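Local coordinates for LIM domain only protein 7 (Homo sapiens, PDB 2EAQ) that probably binds the C-terminal tails of partner proteins through its PDZ domain, and so may serve as an adaptor between them, at residues 2-7 / 84-89; 28-33 / 50-55; 54-59 / 80-85. All blocks are in the same frame, centred on the assembly; numbering follows the deposited sequence.

Contact 1 of 3, residues 2-7 / 84-89; sequences FSDMRI and DVRRYG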
loop_
_atom_site.group_PDB
_atom_site.type_symbol
_atom_site.label_atom_id
_atom_site.label_comp_id
_atom_site.label_asym_id
_atom_site.label_seq_id
_atom_site.Cartn_x
_atom_site.Cartn_y
_atom_site.Cartn_z
ATOM N N PHE A 2 4.375 9.940 15.436
ATOM C CA PHE A 2 4.218 9.014 14.324
ATOM C C PHE A 2 5.478 8.182 14.200
ATOM O O PHE A 2 6.559 8.633 14.583
ATOM C CB PHE A 2 3.950 9.741 13.010
ATOM C CG PHE A 2 5.182 10.204 12.281
ATOM C CD1 PHE A 2 5.367 11.555 12.022
ATOM C CD2 PHE A 2 6.122 9.284 11.770
ATOM C CE1 PHE A 2 6.464 11.997 11.265
ATOM C CE2 PHE A 2 7.223 9.710 11.009
ATOM C CZ PHE A 2 7.396 11.058 10.758
ATOM N N SER A 3 5.322 6.960 13.692
ATOM C CA SER A 3 6.435 6.052 13.462
ATOM C C SER A 3 6.453 5.661 12.015
ATOM O O SER A 3 5.388 5.438 11.432
ATOM C CB SER A 3 6.270 4.789 14.272
ATOM O OG SER A 3 6.175 5.125 15.644
ATOM N N ASP A 4 7.627 5.638 11.421
ATOM C CA ASP A 4 7.821 5.207 10.058
ATOM C C ASP A 4 8.121 3.737 10.135
ATOM O O ASP A 4 8.826 3.305 11.059
ATOM C CB ASP A 4 9.001 5.901 9.374
ATOM C CG ASP A 4 8.665 7.296 8.951
ATOM O OD1 ASP A 4 7.475 7.529 8.716
ATOM O OD2 ASP A 4 9.562 8.154 8.857
ATOM N N MET A 5 7.586 2.959 9.197
ATOM C CA MET A 5 7.847 1.517 9.192
ATOM C C MET A 5 7.705 0.965 7.788
ATOM O O MET A 5 7.188 1.652 6.886
ATOM C CB MET A 5 6.935 0.803 10.137
ATOM C CG MET A 5 5.469 1.003 9.792
ATOM S SD MET A 5 4.062 0.553 10.957
ATOM C CE MET A 5 4.533 0.650 11.958
ATOM N N ARG A 6 8.206 -0.248 7.585
ATOM C CA ARG A 6 8.187 -0.908 6.288
ATOM C C ARG A 6 7.336 -2.140 6.447
ATOM O O ARG A 6 7.505 -2.862 7.440
ATOM C CB ARG A 6 9.628 -1.266 5.868
ATOM C CG ARG A 6 9.810 -1.856 4.511
ATOM C CD ARG A 6 11.297 -1.656 4.158
ATOM N NE ARG A 6 11.487 -0.259 3.712
ATOM C CZ ARG A 6 12.668 0.333 3.494
ATOM N NH1 ARG A 6 13.814 -0.329 3.696
ATOM N NH2 ARG A 6 12.717 1.590 3.043
ATOM N N ILE A 7 6.384 -2.397 5.558
ATOM C CA ILE A 7 5.516 -3.564 5.690
ATOM C C ILE A 7 5.592 -4.390 4.420
ATOM O O ILE A 7 5.360 -3.867 3.330
ATOM C CB ILE A 7 4.088 -3.116 5.943
ATOM C CG1 ILE A 7 4.020 -2.269 7.223
ATOM C CG2 ILE A 7 3.139 -4.357 6.039
ATOM C CD1 ILE A 7 2.557 -1.800 7.589
ATOM N N ASP A 84 6.310 1.514 2.411
ATOM C CA ASP A 84 6.831 2.370 3.482
ATOM C C ASP A 84 5.639 3.189 3.944
ATOM O O ASP A 84 4.984 3.827 3.098
ATOM C CB ASP A 84 7.933 3.281 2.961
ATOM C CG ASP A 84 9.208 2.557 2.734
ATOM O OD1 ASP A 84 9.279 1.405 3.130
ATOM O OD2 ASP A 84 10.135 3.162 2.185
ATOM N N VAL A 85 5.260 3.087 5.203
ATOM C CA VAL A 85 4.144 3.806 5.752
ATOM C C VAL A 85 4.520 4.591 6.976
ATOM O O VAL A 85 5.565 4.383 7.604
ATOM C CB VAL A 85 2.928 2.846 6.098
ATOM C CG1 VAL A 85 2.599 1.935 4.909
ATOM C CG2 VAL A 85 3.197 2.032 7.318
ATOM N N ARG A 86 3.659 5.522 7.328
ATOM C CA ARG A 86 3.789 6.356 8.534
ATOM C C ARG A 86 2.511 6.088 9.306
ATOM O O ARG A 86 1.390 6.323 8.826
ATOM C CB ARG A 86 3.884 7.825 8.130
ATOM C CG ARG A 86 4.034 8.772 9.278
ATOM C CD ARG A 86 4.731 10.040 8.810
ATOM N NE ARG A 86 5.700 9.686 7.783
ATOM C CZ ARG A 86 6.869 10.276 7.577
ATOM N NH1 ARG A 86 7.253 11.281 8.344
ATOM N NH2 ARG A 86 7.644 9.869 6.572
ATOM N N ARG A 87 2.656 5.631 10.539
ATOM C CA ARG A 87 1.557 5.287 11.426
ATOM C C ARG A 87 1.497 6.297 12.540
ATOM O O ARG A 87 2.492 6.504 13.253
ATOM C CB ARG A 87 1.767 3.877 11.974
ATOM C CG ARG A 87 0.604 3.437 12.874
ATOM C CD ARG A 87 0.638 1.959 13.204
ATOM N NE ARG A 87 0.455 1.173 11.979
ATOM C CZ ARG A 87 0.744 -0.127 11.846
ATOM N NH1 ARG A 87 1.263 -0.822 12.884
ATOM N NH2 ARG A 87 0.516 -0.736 10.683
ATOM N N TYR A 88 0.342 6.941 12.679
ATOM C CA TYR A 88 0.267 7.972 13.705
ATOM C C TYR A 88 -0.256 7.386 15.001
ATOM O O TYR A 88 -1.155 6.550 15.003
ATOM C CB TYR A 88 -0.601 9.131 13.175
ATOM C CG TYR A 88 -0.011 9.824 11.935
ATOM C CD1 TYR A 88 0.793 10.975 12.043
ATOM C CD2 TYR A 88 -0.226 9.290 10.642
ATOM C CE1 TYR A 88 1.350 11.575 10.884
ATOM C CE2 TYR A 88 0.323 9.863 9.514
ATOM C CZ TYR A 88 1.095 11.001 9.624
ATOM O OH TYR A 88 1.524 11.555 8.450
ATOM N N GLY A 89 0.328 7.798 16.122
ATOM C CA GLY A 89 -0.117 7.264 17.397
ATOM C C GLY A 89 -1.173 8.123 18.084
ATOM O O GLY A 89 -2.374 7.791 17.877
HETATM O O HOH W 1 3.120 5.112 15.462
#
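R6 and D84 lie side by side, their side chains pointing the same way, and join in a two-pronged salt bridge. NE of R6 sends a nearly straight bond to OD1 of D84 at 2.8 Å, received on the syn lone pair, while NH2 of R6 reaches OD2 of D84 at 3.1 Å, coming in 20° out of the carboxylate plane. Guanidinium and carboxylate are almost coplanar, and the double grip fixes how the carboxylate is turned. An alanine at D84 would probably leave the R6 guanidinium without its mate here and free to swing on the exposed face.

That face continues with D4 and R86, a looser match: OD1 of D4 is 2.9 Å from NE of R86 but well above the guanidinium plane, so charge alone holds the pair. F2 lays one ring face over the aliphatic part of R86, although the model is too crowded there to trust in detail. CB of F2 also rests on CD1 of Y88 at 3.5 Å, and the Y88 hydroxyl bonds to E51.

The backbones form the antiparallel pair that brings the first and last strands of the PDZ domain together, with S3/R87 and M5/V85 as hydrogen-bonded pairs.

The other face is the more buried one, centred on V85. CG of M5, set between its backbone N and carbonyl carbon (chi1 59°), meets CG2 of V85 at 3.5 Å. I7 crosses V85 at about a right angle, its CD1 3.9 Å from V85 CG2. SD of M5 sits over the centre of the R87 guanidinium, though the methionine tip is poorly modelled, while R87 gives NE to D50 and NH2 to the carbonyl O of Q45. Toward solvent, one water links OG of S3 to the carbonyl O of R87.

Contact 2 of 3, residues 28-33 / 50-55; sequences PGIFVA and DEIIAI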
loop_
_atom_site.group_PDB
_atom_site.type_symbol
_atom_site.label_atom_id
_atom_site.label_comp_id
_atom_site.label_asym_id
_atom_site.label_seq_id
_atom_site.Cartn_x
_atom_site.Cartn_y
_atom_site.Cartn_z
ATOM N N PRO A 28 -2.565 16.308 0.060
ATOM C CA PRO A 28 -1.426 15.687 -0.627
ATOM C C PRO A 28 -0.965 14.286 -0.234
ATOM O O PRO A 28 0.064 13.818 -0.772
ATOM C CB PRO A 28 -0.315 16.747 -0.474
ATOM C CG PRO A 28 -0.588 17.239 0.944
ATOM C CD PRO A 28 -2.103 17.407 0.971
ATOM N N GLY A 29 -1.730 13.638 0.650
ATOM C CA GLY A 29 -1.337 12.267 1.002
ATOM C C GLY A 29 -2.283 11.196 0.534
ATOM O O GLY A 29 -3.407 11.462 0.100
ATOM N N ILE A 30 -1.825 9.964 0.598
ATOM C CA ILE A 30 -2.686 8.768 0.396
ATOM C C ILE A 30 -2.557 7.928 1.660
ATOM O O ILE A 30 -1.472 7.853 2.269
ATOM C CB ILE A 30 -2.338 7.944 -0.849
ATOM C CG1 ILE A 30 -0.843 7.748 -0.969
ATOM C CG2 ILE A 30 -2.879 8.627 -2.120
ATOM C CD1 ILE A 30 -0.495 6.602 -1.959
ATOM N N PHE A 31 -3.648 7.298 2.045
ATOM C CA PHE A 31 -3.748 6.536 3.303
ATOM C C PHE A 31 -4.461 5.222 3.063
ATOM O O PHE A 31 -5.111 5.025 2.044
ATOM C CB PHE A 31 -4.539 7.346 4.341
ATOM C CG PHE A 31 -3.970 8.719 4.604
ATOM C CD1 PHE A 31 -4.238 9.767 3.723
ATOM C CD2 PHE A 31 -3.107 8.902 5.678
ATOM C CE1 PHE A 31 -3.607 11.022 3.914
ATOM C CE2 PHE A 31 -2.488 10.121 5.896
ATOM C CZ PHE A 31 -2.752 11.168 5.001
ATOM N N VAL A 32 -4.298 4.293 4.004
ATOM C CA VAL A 32 -5.026 3.024 3.905
ATOM C C VAL A 32 -6.464 3.273 4.355
ATOM O O VAL A 32 -6.734 3.717 5.485
ATOM C CB VAL A 32 -4.346 1.951 4.766
ATOM C CG1 VAL A 32 -5.174 0.711 4.747
ATOM C CG2 VAL A 32 -2.938 1.674 4.229
ATOM N N ALA A 33 -7.405 3.007 3.445
ATOM C CA ALA A 33 -8.832 3.229 3.776
ATOM C C ALA A 33 -9.493 2.020 4.452
ATOM O O ALA A 33 -10.385 2.136 5.311
ATOM C CB ALA A 33 -9.590 3.555 2.499
ATOM N N ASP A 50 -2.984 4.164 8.090
ATOM C CA ASP A 50 -1.544 4.259 7.859
ATOM C C ASP A 50 -1.338 5.154 6.632
ATOM O O ASP A 50 -2.053 5.009 5.629
ATOM C CB ASP A 50 -0.901 2.890 7.526
ATOM C CG ASP A 50 -0.738 1.992 8.717
ATOM O OD1 ASP A 50 -0.875 2.463 9.845
ATOM O OD2 ASP A 50 -0.428 0.794 8.466
ATOM N N GLU A 51 -0.405 6.095 6.669
ATOM C CA GLU A 51 -0.113 6.947 5.499
ATOM C C GLU A 51 0.839 6.203 4.611
ATOM O O GLU A 51 1.855 5.683 5.123
ATOM C CB GLU A 51 0.503 8.275 5.914
ATOM C CG GLU A 51 0.639 9.180 4.651
ATOM C CD GLU A 51 1.322 10.499 4.871
ATOM O OE1 GLU A 51 1.710 10.795 6.006
ATOM O OE2 GLU A 51 1.485 11.192 3.842
ATOM N N ILE A 52 0.542 6.116 3.322
ATOM C CA ILE A 52 1.381 5.361 2.406
ATOM C C ILE A 52 2.428 6.319 1.821
ATOM O O ILE A 52 2.109 7.327 1.157
ATOM C CB ILE A 52 0.503 4.734 1.280
ATOM C CG1 ILE A 52 -0.533 3.826 1.943
ATOM C CG2 ILE A 52 1.345 3.988 0.266
ATOM C CD1 ILE A 52 -1.690 3.335 0.994
ATOM N N ILE A 53 3.705 6.037 2.062
ATOM C CA ILE A 53 4.770 6.871 1.574
ATOM C C ILE A 53 5.383 6.381 0.295
ATOM O O ILE A 53 5.676 7.153 -0.603
ATOM C CB ILE A 53 5.864 7.046 2.677
ATOM C CG1 ILE A 53 5.245 7.632 3.955
ATOM C CG2 ILE A 53 6.985 7.948 2.140
ATOM C CD1 ILE A 53 4.493 8.889 3.782
ATOM N N ALA A 54 5.540 5.071 0.173
ATOM C CA ALA A 54 6.117 4.496 -1.036
ATOM C C ALA A 54 5.751 3.016 -1.145
ATOM O O ALA A 54 5.392 2.409 -0.156
ATOM C CB ALA A 54 7.682 4.534 -0.983
ATOM N N ILE A 55 5.746 2.500 -2.357
ATOM C CA ILE A 55 5.632 1.048 -2.539
ATOM C C ILE A 55 6.785 0.626 -3.441
ATOM O O ILE A 55 7.052 1.266 -4.472
ATOM C CB ILE A 55 4.293 0.573 -3.110
ATOM C CG1 ILE A 55 4.004 1.255 -4.437
ATOM C CG2 ILE A 55 3.208 0.797 -2.113
ATOM C CD1 ILE A 55 2.768 0.636 -5.185
HETATM O O HOH W 2 1.150 9.991 1.375
#
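The ring of F31 and the carboxylate of E51 are the flat groups here, their planes 25° apart. The ring meets E51 obliquely: CE2 of F31 touches CG of E51 at 3.5 Å, and CD2 of F31 leans on the CA and CB of the same residue. E51 holds CG anti to its backbone N (chi1 -174°), which carries that methylene against the ring and beside the carbonyl O of I30. Its OE1 is bonded to the Y88 hydroxyl. Next to the F31/E51 pair a water accepts the N-H of I30 and reaches OE2 of E51 and O of I52 as acceptors, more in all than its two protons may serve at once, and so bridges the two strands.

The N-to-C directions of strands 29-33 and 51-55 differ by 123°, well off antiparallel, and they share a single bridge, F31 with E51, where the two sheets of the PDZ sandwich come together. Two backbone bonds flank it: I52 N to I30 O at 2.9 Å, and V32 N to D50 O at 2.9 Å.

On the buried side I52 is the wedge. Its CB meets CD1 of I30 at 3.9 Å, the two side chains crossing at about a right angle, and its CD1 meets CG2 of V32 at 3.8 Å in a similar crossing. W68 of helix 65-78 covers both I30 and I52. At the D50 end of the contact, CG2 of V32 brushes CB of D50, whose carboxylate is held by R87 and by the backbone N of Q47.

Contact 3 of 3, residues 54-59 / 80-85; sequences AINNTK and HLVMDV. With NI (nickel (II) ion), chain B.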
loop_
_atom_site.group_PDB
_atom_site.type_symbol
_atom_site.label_atom_id
_atom_site.label_comp_id
_atom_site.label_asym_id
_atom_site.label_seq_id
_atom_site.Cartn_x
_atom_site.Cartn_y
_atom_site.Cartn_z
ATOM N N ALA A 54 5.540 5.071 0.173
ATOM C CA ALA A 54 6.117 4.496 -1.036
ATOM C C ALA A 54 5.751 3.016 -1.145
ATOM O O ALA A 54 5.392 2.409 -0.156
ATOM C CB ALA A 54 7.682 4.534 -0.983
ATOM N N ILE A 55 5.746 2.500 -2.357
ATOM C CA ILE A 55 5.632 1.048 -2.539
ATOM C C ILE A 55 6.785 0.626 -3.441
ATOM O O ILE A 55 7.052 1.266 -4.472
ATOM C CB ILE A 55 4.293 0.573 -3.110
ATOM C CG1 ILE A 55 4.004 1.255 -4.437
ATOM C CG2 ILE A 55 3.208 0.797 -2.113
ATOM C CD1 ILE A 55 2.768 0.636 -5.185
ATOM N N ASN A 56 7.484 -0.444 -3.049
ATOM C CA ASN A 56 8.592 -0.937 -3.833
ATOM C C ASN A 56 9.514 0.257 -4.172
ATOM O O ASN A 56 9.963 0.954 -3.244
ATOM C CB ASN A 56 8.015 -1.715 -5.041
ATOM C CG ASN A 56 7.125 -2.878 -4.599
ATOM O OD1 ASN A 56 6.141 -3.263 -5.282
ATOM N ND2 ASN A 56 7.495 -3.478 -3.474
ATOM N N ASN A 57 9.804 0.500 -5.426
ATOM C CA ASN A 57 10.721 1.638 -5.716
ATOM C C ASN A 57 10.012 2.928 -6.101
ATOM O O ASN A 57 10.633 3.793 -6.743
ATOM C CB ASN A 57 11.626 1.183 -6.882
ATOM C CG ASN A 57 12.496 -0.019 -6.462
ATOM O OD1 ASN A 57 12.623 -1.040 -7.185
ATOM N ND2 ASN A 57 13.056 0.095 -5.280
ATOM N N THR A 58 8.765 3.122 -5.677
ATOM C CA THR A 58 7.989 4.268 -6.105
ATOM C C THR A 58 7.539 5.055 -4.908
ATOM O O THR A 58 6.729 4.593 -4.109
ATOM C CB THR A 58 6.739 3.785 -6.874
ATOM O OG1 THR A 58 7.147 3.082 -8.050
ATOM C CG2 THR A 58 5.861 4.937 -7.288
ATOM N N LYS A 59 8.075 6.277 -4.774
ATOM C CA LYS A 59 7.640 7.163 -3.692
ATOM C C LYS A 59 6.403 7.909 -4.222
ATOM O O LYS A 59 6.393 8.443 -5.356
ATOM C CB LYS A 59 8.774 8.153 -3.356
ATOM C CG LYS A 59 8.493 9.036 -2.155
ATOM C CD LYS A 59 9.611 10.039 -1.884
ATOM C CE LYS A 59 9.502 10.571 -0.450
ATOM N NZ LYS A 59 8.093 11.068 -0.097
ATOM N N HIS A 80 4.519 -8.836 -5.044
ATOM C CA HIS A 80 5.332 -8.322 -3.937
ATOM C C HIS A 80 5.097 -6.849 -3.736
ATOM O O HIS A 80 5.148 -6.024 -4.683
ATOM C CB HIS A 80 6.849 -8.501 -4.194
ATOM C CG HIS A 80 7.272 -9.894 -4.499
ATOM N ND1 HIS A 80 7.167 -10.924 -3.583
ATOM C CD2 HIS A 80 7.786 -10.428 -5.621
ATOM C CE1 HIS A 80 7.577 -12.047 -4.148
ATOM N NE2 HIS A 80 7.951 -11.770 -5.388
ATOM N N LEU A 81 4.776 -6.504 -2.514
ATOM C CA LEU A 81 4.523 -5.129 -2.188
ATOM C C LEU A 81 5.226 -4.774 -0.880
ATOM O O LEU A 81 4.769 -5.187 0.176
ATOM C CB LEU A 81 3.004 -5.007 -2.105
ATOM C CG LEU A 81 2.382 -3.655 -1.977
ATOM C CD1 LEU A 81 2.756 -2.736 -3.137
ATOM C CD2 LEU A 81 0.863 -3.917 -1.921
ATOM N N VAL A 82 6.317 -4.017 -0.953
ATOM C CA VAL A 82 7.059 -3.568 0.233
ATOM C C VAL A 82 6.639 -2.102 0.396
ATOM O O VAL A 82 7.049 -1.245 -0.414
ATOM C CB VAL A 82 8.573 -3.697 0.051
ATOM C CG1 VAL A 82 9.349 -3.149 1.267
ATOM C CG2 VAL A 82 8.957 -5.173 -0.039
ATOM N N MET A 83 5.859 -1.840 1.435
ATOM C CA MET A 83 5.277 -0.508 1.637
ATOM C C MET A 83 5.933 0.293 2.697
ATOM O O MET A 83 6.132 -0.240 3.795
ATOM C CB MET A 83 3.804 -0.651 2.020
ATOM C CG MET A 83 2.924 -1.620 1.147
ATOM S SD MET A 83 1.089 -1.537 1.548
ATOM C CE MET A 83 1.157 0.185 2.240
ATOM N N ASP A 84 6.310 1.514 2.411
ATOM C CA ASP A 84 6.831 2.370 3.482
ATOM C C ASP A 84 5.639 3.189 3.944
ATOM O O ASP A 84 4.984 3.827 3.098
ATOM C CB ASP A 84 7.933 3.281 2.961
ATOM C CG ASP A 84 9.208 2.557 2.734
ATOM O OD1 ASP A 84 9.279 1.405 3.130
ATOM O OD2 ASP A 84 10.135 3.162 2.185
ATOM N N VAL A 85 5.260 3.087 5.203
ATOM C CA VAL A 85 4.144 3.806 5.752
ATOM C C VAL A 85 4.520 4.591 6.976
ATOM O O VAL A 85 5.565 4.383 7.604
ATOM C CB VAL A 85 2.928 2.846 6.098
ATOM C CG1 VAL A 85 2.599 1.935 4.909
ATOM C CG2 VAL A 85 3.197 2.032 7.318
HETATM NI NI NI B . 8.740 -13.027 -7.005
HETATM O O HOH W 3 10.061 -11.619 -7.723
HETATM O O HOH W 4 7.236 -12.266 -8.220
#
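A54 and D84 pair antiparallel through two backbone hydrogen bonds, D84 N to A54 O at 2.9 Å and the longer A54 N to D84 O at 3.2 Å, and N56 N then bonds to V82 O at 2.8 Å.

I55 carries the apolar side. Its CB lies 3.6 Å from CD1 of L81, and that same methyl also reaches CG2 and CD1 of I55, so one leucine methyl rests against three carbons of the isoleucine. L81 holds CG anti to its backbone N (chi1 -171°) and then turns at chi2 (58°), which places CD1 against I55. CG2 of I55 makes a lighter contact with CG of M83 at 4.1 Å. On the opposite face CB of A54 stands 4.1 Å from CB of D84. The N56 amide comes near the backbone of residues 80-82, but its orientation is doubtful.

I53 faces D84 as well as A54 does, which makes a classic beta bulge with the D84 carbonyl as its shared acceptor. Beyond I55 the chain reverses in a type II' turn from I55 to T58, closed by backbone bonds in both directions between those two residues. N56 takes the first corner with a positive phi of 49°.

The end of H80 leads away from residues 54-59 to a nickel ion, bound by its NE2 at 2.2 Å and by two waters; its ND1 is bonded to N10.

Strand 80-88 is an interior strand of the four-stranded sheet of the PDZ domain, with strand 51-55 along one side and strand 2-10 along the other, the latter tied by backbone bonds between L81 and I9 and between I7 and M83. Helix 65-78 lies over the apolar face, W68 and M72 against I55 and A75 against L81, while F21 of strand 21-26 packs on L81 and M83.

In the fold
From the N terminus, strand 2-10 is the first to be laid down but waits almost the whole chain for its partner: contact 1 closes the widest loop, pairing residues 2-7 with 84-89. Within that span lie two shorter closures that follow one another. Contact 2 brings strand 29-35 to strand 51-55 around helix 40-43, and contact 3 starts where it ends, sharing A54 and I55, and closes around helix 65-78. Contacts 1 and 3 both end on strand 80-88 and share D84 and V85. That strand is therefore central to one sheet, and contact 2 attaches the other sheet, with Y88 to E51 linking contacts 1 and 2.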